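Local coordinates for R.Ecl18kI (Enterobacter cloacae, PDB 2GB7), which recognises the double-stranded DNA sequence 5'-CCNGG-3' and cuts it before the first C, as a type II restriction endonuclease, at residues Thr217-Tyr222 with Asn242-Thr247; Met204-Leu209 with Ala224-Val229. The protein carries 1 engineered substitution. One frame throughout, in Å; residues are numbered along the deposited sequence.

Contact 1: Thr217-Tyr222 with Asn242-Thr247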
ATOM      1  N   THR F 217     -17.770  -0.370  -1.198  1.00  9.68           N
ATOM      2  CA  THR F 217     -16.842  -0.181  -0.083  1.00  9.24           C
ATOM      3  C   THR F 217     -17.579   0.381   1.157  1.00  9.26           C
ATOM      4  O   THR F 217     -17.416  -0.110   2.264  1.00  8.01           O
ATOM      5  CB  THR F 217     -15.700   0.731  -0.516  1.00 10.56           C
ATOM      6  OG1 THR F 217     -14.913   0.039  -1.498  1.00 10.89           O
ATOM      7  CG2 THR F 217     -14.810   1.103   0.660  1.00 10.81           C
ATOM      8  N   ILE F 218     -18.360   1.430   0.949  1.00  8.15           N
ATOM      9  CA  ILE F 218     -19.145   1.989   2.057  1.00  8.37           C
ATOM     10  C   ILE F 218     -19.967   0.914   2.744  1.00  8.80           C
ATOM     11  O   ILE F 218     -20.007   0.833   3.998  1.00  7.98           O
ATOM     12  CB  ILE F 218     -20.074   3.134   1.557  1.00  9.25           C
ATOM     13  CG1 ILE F 218     -19.216   4.315   1.177  1.00 10.46           C
ATOM     14  CG2 ILE F 218     -21.003   3.581   2.686  1.00 10.03           C
ATOM     15  CD1 ILE F 218     -19.906   5.365   0.242  1.00 11.48           C
ATOM     16  N   ASN F 219     -20.637   0.097   1.938  1.00  8.59           N
ATOM     17  CA  ASN F 219     -21.535  -0.914   2.498  1.00  8.75           C
ATOM     18  C   ASN F 219     -20.788  -2.030   3.219  1.00  8.30           C
ATOM     19  O   ASN F 219     -21.210  -2.503   4.272  1.00  7.64           O
ATOM     20  CB  ASN F 219     -22.395  -1.477   1.388  1.00 10.39           C
ATOM     21  CG  ASN F 219     -23.421  -0.482   0.885  1.00 12.99           C
ATOM     22  OD1 ASN F 219     -23.679   0.543   1.519  1.00 18.52           O
ATOM     23  ND2 ASN F 219     -23.992  -0.770  -0.272  1.00 17.10           N
ATOM     24  N   ILE F 220     -19.650  -2.437   2.674  1.00  8.42           N
ATOM     25  CA  ILE F 220     -18.863  -3.461   3.381  1.00  7.64           C
ATOM     26  C   ILE F 220     -18.331  -2.896   4.688  1.00  7.55           C
ATOM     27  O   ILE F 220     -18.401  -3.559   5.722  1.00  9.25           O
ATOM     28  CB  ILE F 220     -17.692  -3.952   2.507  1.00  6.87           C
ATOM     29  CG1 ILE F 220     -18.244  -4.711   1.309  1.00  8.42           C
ATOM     30  CG2 ILE F 220     -16.718  -4.766   3.333  1.00  8.00           C
ATOM     31  CD1 ILE F 220     -17.225  -4.954   0.190  1.00 11.14           C
ATOM     32  N   LEU F 221     -17.840  -1.660   4.661  1.00  7.24           N
ATOM     33  CA  LEU F 221     -17.388  -1.012   5.887  1.00  6.90           C
ATOM     34  C   LEU F 221     -18.541  -0.905   6.899  1.00  8.04           C
ATOM     35  O   LEU F 221     -18.354  -1.142   8.080  1.00  7.29           O
ATOM     36  CB  LEU F 221     -16.793   0.382   5.580  1.00  8.03           C
ATOM     37  CG  LEU F 221     -15.450   0.252   4.858  1.00  5.77           C
ATOM     38  CD1 LEU F 221     -15.074   1.646   4.427  1.00  7.76           C
ATOM     39  CD2 LEU F 221     -14.372  -0.360   5.778  1.00 10.09           C
ATOM     40  N   TYR F 222     -19.714  -0.530   6.404  1.00  8.36           N
ATOM     41  CA  TYR F 222     -20.910  -0.378   7.243  1.00  8.61           C
ATOM     42  C   TYR F 222     -21.232  -1.663   7.987  1.00  8.62           C
ATOM     43  O   TYR F 222     -21.523  -1.627   9.204  1.00  7.38           O
ATOM     44  CB  TYR F 222     -22.078   0.061   6.367  1.00  9.61           C
ATOM     45  CG  TYR F 222     -23.376   0.227   7.108  1.00 10.19           C
ATOM     46  CD1 TYR F 222     -23.643   1.406   7.805  1.00 11.50           C
ATOM     47  CD2 TYR F 222     -24.315  -0.786   7.107  1.00 12.16           C
ATOM     48  CE1 TYR F 222     -24.841   1.573   8.484  1.00  9.32           C
ATOM     49  CE2 TYR F 222     -25.534  -0.621   7.769  1.00 11.78           C
ATOM     50  CZ  TYR F 222     -25.769   0.549   8.456  1.00 11.75           C
ATOM     51  OH  TYR F 222     -26.979   0.681   9.108  1.00 12.78           O
ATOM     52  N   ASN F 242     -25.825  10.315   1.182  1.00 18.18           N
ATOM     53  CA  ASN F 242     -25.505   9.027   1.781  1.00 16.09           C
ATOM     54  C   ASN F 242     -25.285   9.126   3.273  1.00 14.54           C
ATOM     55  O   ASN F 242     -24.229   9.569   3.708  1.00 13.05           O
ATOM     56  CB  ASN F 242     -24.252   8.467   1.109  1.00 16.91           C
ATOM     57  CG  ASN F 242     -24.085   6.998   1.350  1.00 17.49           C
ATOM     58  OD1 ASN F 242     -24.431   6.490   2.419  1.00 17.76           O
ATOM     59  ND2 ASN F 242     -23.574   6.289   0.356  1.00 20.28           N
ATOM     60  N   ASN F 243     -26.273   8.686   4.053  1.00 13.93           N
ATOM     61  CA  ASN F 243     -26.203   8.819   5.506  1.00 13.16           C
ATOM     62  C   ASN F 243     -25.172   7.908   6.132  1.00 12.52           C
ATOM     63  O   ASN F 243     -24.947   7.979   7.338  1.00 12.03           O
ATOM     64  CB  ASN F 243     -27.596   8.666   6.177  1.00 14.17           C
ATOM     65  CG  ASN F 243     -28.084   7.218   6.274  1.00 15.31           C
ATOM     66  OD1 ASN F 243     -27.348   6.258   6.056  1.00 17.98           O
ATOM     67  ND2 ASN F 243     -29.370   7.071   6.623  1.00 18.50           N
ATOM     68  N   ARG F 244     -24.520   7.085   5.312  1.00 11.37           N
ATOM     69  CA  ARG F 244     -23.447   6.228   5.830  1.00 11.51           C
ATOM     70  C   ARG F 244     -22.077   6.888   5.820  1.00 12.06           C
ATOM     71  O   ARG F 244     -21.133   6.361   6.390  1.00 13.56           O
ATOM     72  CB  ARG F 244     -23.396   4.901   5.084  1.00 12.33           C
ATOM     73  CG  ARG F 244     -24.669   4.115   5.233  1.00 13.70           C
ATOM     74  CD  ARG F 244     -24.586   2.811   4.507  1.00 13.43           C
ATOM     75  NE  ARG F 244     -25.800   2.060   4.779  1.00 14.90           N
ATOM     76  CZ  ARG F 244     -25.988   0.793   4.447  1.00 16.90           C
ATOM     77  NH1 ARG F 244     -25.042   0.112   3.799  1.00 18.80           N
ATOM     78  NH2 ARG F 244     -27.130   0.213   4.773  1.00 20.09           N
ATOM     79  N   VAL F 245     -21.965   8.032   5.158  1.00 10.37           N
ATOM     80  CA  VAL F 245     -20.714   8.758   5.089  1.00 10.21           C
ATOM     81  C   VAL F 245     -20.879   9.996   5.965  1.00 10.12           C
ATOM     82  O   VAL F 245     -21.889  10.720   5.842  1.00 10.32           O
ATOM     83  CB  VAL F 245     -20.384   9.152   3.617  1.00  9.25           C
ATOM     84  CG1 VAL F 245     -19.188  10.077   3.565  1.00 11.05           C
ATOM     85  CG2 VAL F 245     -20.135   7.875   2.745  1.00 11.28           C
ATOM     86  N   LEU F 246     -19.937  10.199   6.876  1.00  9.49           N
ATOM     87  CA  LEU F 246     -20.044  11.303   7.860  1.00  9.16           C
ATOM     88  C   LEU F 246     -19.016  12.358   7.517  1.00  9.18           C
ATOM     89  O   LEU F 246     -18.056  12.098   6.790  1.00  8.12           O
ATOM     90  CB  LEU F 246     -19.747  10.800   9.278  1.00 10.78           C
ATOM     91  CG  LEU F 246     -20.780   9.918   9.991  1.00 13.93           C
ATOM     92  CD1 LEU F 246     -20.295   9.629  11.427  1.00 15.70           C
ATOM     93  CD2 LEU F 246     -22.160  10.499   9.991  1.00 16.38           C
ATOM     94  N   THR F 247     -19.219  13.558   8.046  1.00  8.85           N
ATOM     95  CA  THR F 247     -18.223  14.619   7.937  1.00  8.36           C
ATOM     96  C   THR F 247     -17.409  14.695   9.217  1.00  7.42           C
ATOM     97  O   THR F 247     -17.847  14.208  10.244  1.00  7.37           O
ATOM     98  CB  THR F 247     -18.892  15.981   7.751  1.00  8.58           C
ATOM     99  OG1 THR F 247     -19.713  16.252   8.901  1.00  7.83           O
ATOM    100  CG2 THR F 247     -19.710  15.967   6.484  1.00 11.26           C
TER
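Chi1 of 179° sets CG of Tyr-222 anti to its backbone N; the ring carried there from helix 215-223 meets Arg-244, whose chain runs extended from CG to NE and delivers the guanidinium onto one face of that ring. The two flat groups stack almost parallel, planes 7° apart, and Arg-244 CZ sits 3.6 Å from the centroid of the Tyr-222 ring, displaced toward the rim: a cation-pi contact. Nearer the arginine's backbone, CD adds a CH-pi contact over the Tyr-222 face. The side chain of Asn-219 crosses that of Arg-244 at about a right angle, amide and guanidinium planes 74° apart.

Beside the stack, Ile-218 makes the apolar contacts. CG2 of Ile-218 rests 3.6 Å from CB of Arg-244, and CD1 of Ile-218 reaches CG2 of Val-245, also at 3.6 Å. On the turn Asn-242 to Val-245, of type I, Asn-242 OD1 accepts from the backbone N of Arg-244 at 3.0 Å, an Asx turn that helps fix the root of the arginine. Chemically, the helix is joined to the turn through dispersion and a cation on a pi face, and the electron-rich tyrosine ring probably helps stabilise the positive charge.

Contact 2: Met204-Leu209 with Ala224-Val229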
ATOM      1  N   MET F 204     -15.485   1.846  14.545  1.00  9.69           N
ATOM      2  CA  MET F 204     -14.294   2.668  14.319  1.00 10.59           C
ATOM      3  C   MET F 204     -14.625   3.736  13.297  1.00  9.50           C
ATOM      4  O   MET F 204     -15.296   3.487  12.281  1.00 11.09           O
ATOM      5  CB  MET F 204     -13.081   1.833  13.849  1.00 12.75           C
ATOM      6  CG  MET F 204     -11.673   2.467  14.155  1.00 14.54           C
ATOM      7  SD  MET F 204     -10.317   1.557  13.464  1.00 29.64           S
ATOM      8  CE  MET F 204     -10.779  -0.132  13.827  1.00 28.62           C
ATOM      9  N   TYR F 205     -14.106   4.914  13.554  1.00  7.81           N
ATOM     10  CA  TYR F 205     -14.258   6.003  12.581  1.00  6.57           C
ATOM     11  C   TYR F 205     -13.006   5.977  11.738  1.00  6.91           C
ATOM     12  O   TYR F 205     -11.902   5.925  12.281  1.00  9.72           O
ATOM     13  CB  TYR F 205     -14.347   7.332  13.308  1.00  7.23           C
ATOM     14  CG  TYR F 205     -15.663   7.431  14.075  1.00  7.43           C
ATOM     15  CD1 TYR F 205     -16.716   8.159  13.555  1.00 10.00           C
ATOM     16  CD2 TYR F 205     -15.833   6.734  15.269  1.00 10.89           C
ATOM     17  CE1 TYR F 205     -17.933   8.242  14.231  1.00  9.32           C
ATOM     18  CE2 TYR F 205     -17.034   6.759  15.923  1.00 11.31           C
ATOM     19  CZ  TYR F 205     -18.079   7.534  15.405  1.00 15.12           C
ATOM     20  OH  TYR F 205     -19.275   7.612  16.085  1.00 16.39           O
ATOM     21  N   LEU F 206     -13.190   6.044  10.421  1.00  5.82           N
ATOM     22  CA  LEU F 206     -12.087   5.994   9.444  1.00  7.51           C
ATOM     23  C   LEU F 206     -12.047   7.312   8.718  1.00  7.01           C
ATOM     24  O   LEU F 206     -12.860   7.571   7.813  1.00  7.74           O
ATOM     25  CB  LEU F 206     -12.296   4.847   8.463  1.00  7.32           C
ATOM     26  CG  LEU F 206     -11.296   4.790   7.296  1.00  7.07           C
ATOM     27  CD1 LEU F 206      -9.907   4.679   7.890  1.00  9.28           C
ATOM     28  CD2 LEU F 206     -11.595   3.610   6.318  1.00  9.38           C
ATOM     29  N   ALA F 207     -11.135   8.163   9.160  1.00  6.77           N
ATOM     30  CA  ALA F 207     -11.003   9.500   8.571  1.00  7.18           C
ATOM     31  C   ALA F 207     -10.272   9.402   7.247  1.00  7.97           C
ATOM     32  O   ALA F 207      -9.219   8.771   7.188  1.00  7.49           O
ATOM     33  CB  ALA F 207     -10.201  10.372   9.490  1.00  8.71           C
ATOM     34  N   THR F 208     -10.756  10.101   6.213  1.00  7.72           N
ATOM     35  CA  THR F 208     -10.054  10.049   4.901  1.00  8.55           C
ATOM     36  C   THR F 208     -10.252  11.311   4.112  1.00  7.88           C
ATOM     37  O   THR F 208     -11.175  12.060   4.383  1.00  7.51           O
ATOM     38  CB  THR F 208     -10.534   8.822   4.037  1.00  8.79           C
ATOM     39  OG1 THR F 208      -9.679   8.655   2.892  1.00  8.69           O
ATOM     40  CG2 THR F 208     -11.961   9.015   3.547  1.00  9.48           C
ATOM     41  N   LEU F 209      -9.350  11.562   3.157  1.00  8.45           N
ATOM     42  CA  LEU F 209      -9.518  12.648   2.209  1.00 10.39           C
ATOM     43  C   LEU F 209      -9.936  12.146   0.828  1.00 10.62           C
ATOM     44  O   LEU F 209     -10.138  12.942  -0.092  1.00 11.71           O
ATOM     45  CB  LEU F 209      -8.206  13.444   2.111  1.00  9.61           C
ATOM     46  CG  LEU F 209      -7.876  14.141   3.427  1.00 12.00           C
ATOM     47  CD1 LEU F 209      -6.586  14.902   3.375  1.00 12.70           C
ATOM     48  CD2 LEU F 209      -9.019  15.068   3.897  1.00 12.20           C
ATOM     49  N   ALA F 224     -19.216  -3.883   8.746  1.00  7.88           N
ATOM     50  CA  ALA F 224     -18.093  -4.054   9.665  1.00  8.80           C
ATOM     51  C   ALA F 224     -18.049  -3.027  10.794  1.00  9.49           C
ATOM     52  O   ALA F 224     -17.131  -3.061  11.630  1.00  9.51           O
ATOM     53  CB  ALA F 224     -16.756  -4.076   8.877  1.00  9.14           C
ATOM     54  N   ASN F 225     -19.068  -2.156  10.852  1.00  8.32           N
ATOM     55  CA  ASN F 225     -19.144  -1.078  11.831  1.00  8.60           C
ATOM     56  C   ASN F 225     -17.947  -0.124  11.750  1.00  8.61           C
ATOM     57  O   ASN F 225     -17.465   0.397  12.757  1.00  8.99           O
ATOM     58  CB  ASN F 225     -19.337  -1.649  13.227  1.00  8.45           C
ATOM     59  CG  ASN F 225     -20.632  -2.385  13.331  1.00  9.52           C
ATOM     60  OD1 ASN F 225     -21.706  -1.794  13.217  1.00 13.72           O
ATOM     61  ND2 ASN F 225     -20.548  -3.667  13.569  1.00  9.46           N
ATOM     62  N   VAL F 226     -17.529   0.140  10.530  1.00  8.12           N
ATOM     63  CA  VAL F 226     -16.529   1.164  10.255  1.00  7.92           C
ATOM     64  C   VAL F 226     -17.245   2.269   9.499  1.00  7.92           C
ATOM     65  O   VAL F 226     -17.922   1.994   8.506  1.00  7.68           O
ATOM     66  CB  VAL F 226     -15.391   0.605   9.382  1.00  8.02           C
ATOM     67  CG1 VAL F 226     -14.423   1.710   9.018  1.00  8.51           C
ATOM     68  CG2 VAL F 226     -14.628  -0.488  10.130  1.00  9.05           C
ATOM     69  N   VAL F 227     -17.131   3.495   9.995  1.00  8.73           N
ATOM     70  CA  VAL F 227     -17.814   4.620   9.351  1.00  9.39           C
ATOM     71  C   VAL F 227     -16.786   5.545   8.768  1.00  9.97           C
ATOM     72  O   VAL F 227     -15.878   5.962   9.478  1.00 11.02           O
ATOM     73  CB  VAL F 227     -18.662   5.420  10.357  1.00  9.80           C
ATOM     74  CG1 VAL F 227     -19.431   6.475   9.620  1.00 13.14           C
ATOM     75  CG2 VAL F 227     -19.629   4.491  11.048  1.00 15.23           C
ATOM     76  N   VAL F 228     -16.923   5.845   7.472  1.00  8.43           N
ATOM     77  CA  VAL F 228     -16.008   6.765   6.793  1.00  8.74           C
ATOM     78  C   VAL F 228     -16.415   8.190   7.139  1.00  7.85           C
ATOM     79  O   VAL F 228     -17.625   8.536   7.173  1.00  9.36           O
ATOM     80  CB  VAL F 228     -16.031   6.585   5.281  1.00  9.07           C
ATOM     81  CG1 VAL F 228     -15.018   7.527   4.593  1.00 13.31           C
ATOM     82  CG2 VAL F 228     -15.733   5.104   4.945  1.00 11.94           C
ATOM     83  N   VAL F 229     -15.388   8.971   7.443  1.00  6.65           N
ATOM     84  CA  VAL F 229     -15.505  10.370   7.874  1.00  6.49           C
ATOM     85  C   VAL F 229     -14.654  11.156   6.890  1.00  6.83           C
ATOM     86  O   VAL F 229     -13.482  10.843   6.688  1.00  7.16           O
ATOM     87  CB  VAL F 229     -14.976  10.563   9.295  1.00  6.20           C
ATOM     88  CG1 VAL F 229     -15.014  12.021   9.702  1.00  7.20           C
ATOM     89  CG2 VAL F 229     -15.803   9.745  10.303  1.00  7.81           C
TER
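This is a parallel strand pairing, the joining of strands 204-207 and 226-230 in the central sheet of the PDDEXK-type nuclease domain, with helix 215-223 as the connection of a beta-alpha-beta unit. Met-204, Tyr-205, Leu-206 and Ala-207 lie beside Val-226, Val-227, Val-228 and Val-229 in turn. Five backbone hydrogen bonds tie the edges, from Met-204 N to Asn-225 O at 3.0 Å to Thr-208 N with Val-229 O at 2.9 Å; between them Met-204 O takes the N-H of Val-227, Leu-206 N gives to Val-227 O, and Leu-206 O takes the N-H of Val-229. The same carbonyls also take CA-H...O contacts, such as Val-226 CA to Met-204 O at 3.3 Å. Asn-225, with positive phi, closes the preceding helix in a Schellman motif and turns the chain into the strand.

Side chains divide between the two faces. On one, CG2 of Val-229 comes to the ring edge of Tyr-205, near its plane, 3.7 Å from CD1. On the other, beside Val-228, CG1 of Val-226 meets CB of Leu-206 at 3.8 Å. Chi1 of -170° puts CG2 of Thr-208 between its backbone N and carbonyl carbon, where it meets Val-228 CG1 at 3.6 Å; the Thr-208 hydroxyl bonds to Lys-182 O and Asp-210 N.

Helix 248-259 packs on the Tyr-205, Ala-207 and Val-229 face through Phe-248 and Met-251, helix 191-199 lies against Met-204 and Val-226 on the other, and strand 177-181 continues the sheet beyond strand 204-207.

Overall arrangement
Contact 1 and contact 2 adjoin at one sheet, their centres about 8 Å apart, and their segments alternate along the chain. Contact 2 joins the two strands of the beta-alpha-beta unit; contact 1 joins its helix, 215-223, which leads from strand 204-207 to strand 226-230, to the turn and start of the next strand. That strand, 245-247, lies beside strand 226-230 as the outermost strand on its side of the sheet within this chain, with Leu-246 N 2.9 Å from Val-228 O, probably hydrogen-bonded. On the helix side, Leu-221 CD1 packs 3.6 Å from Val-228 CG2. The nearest atoms of contacts 1 and 2 come to about 6 Å and 7 Å from the bound DNA, respectively.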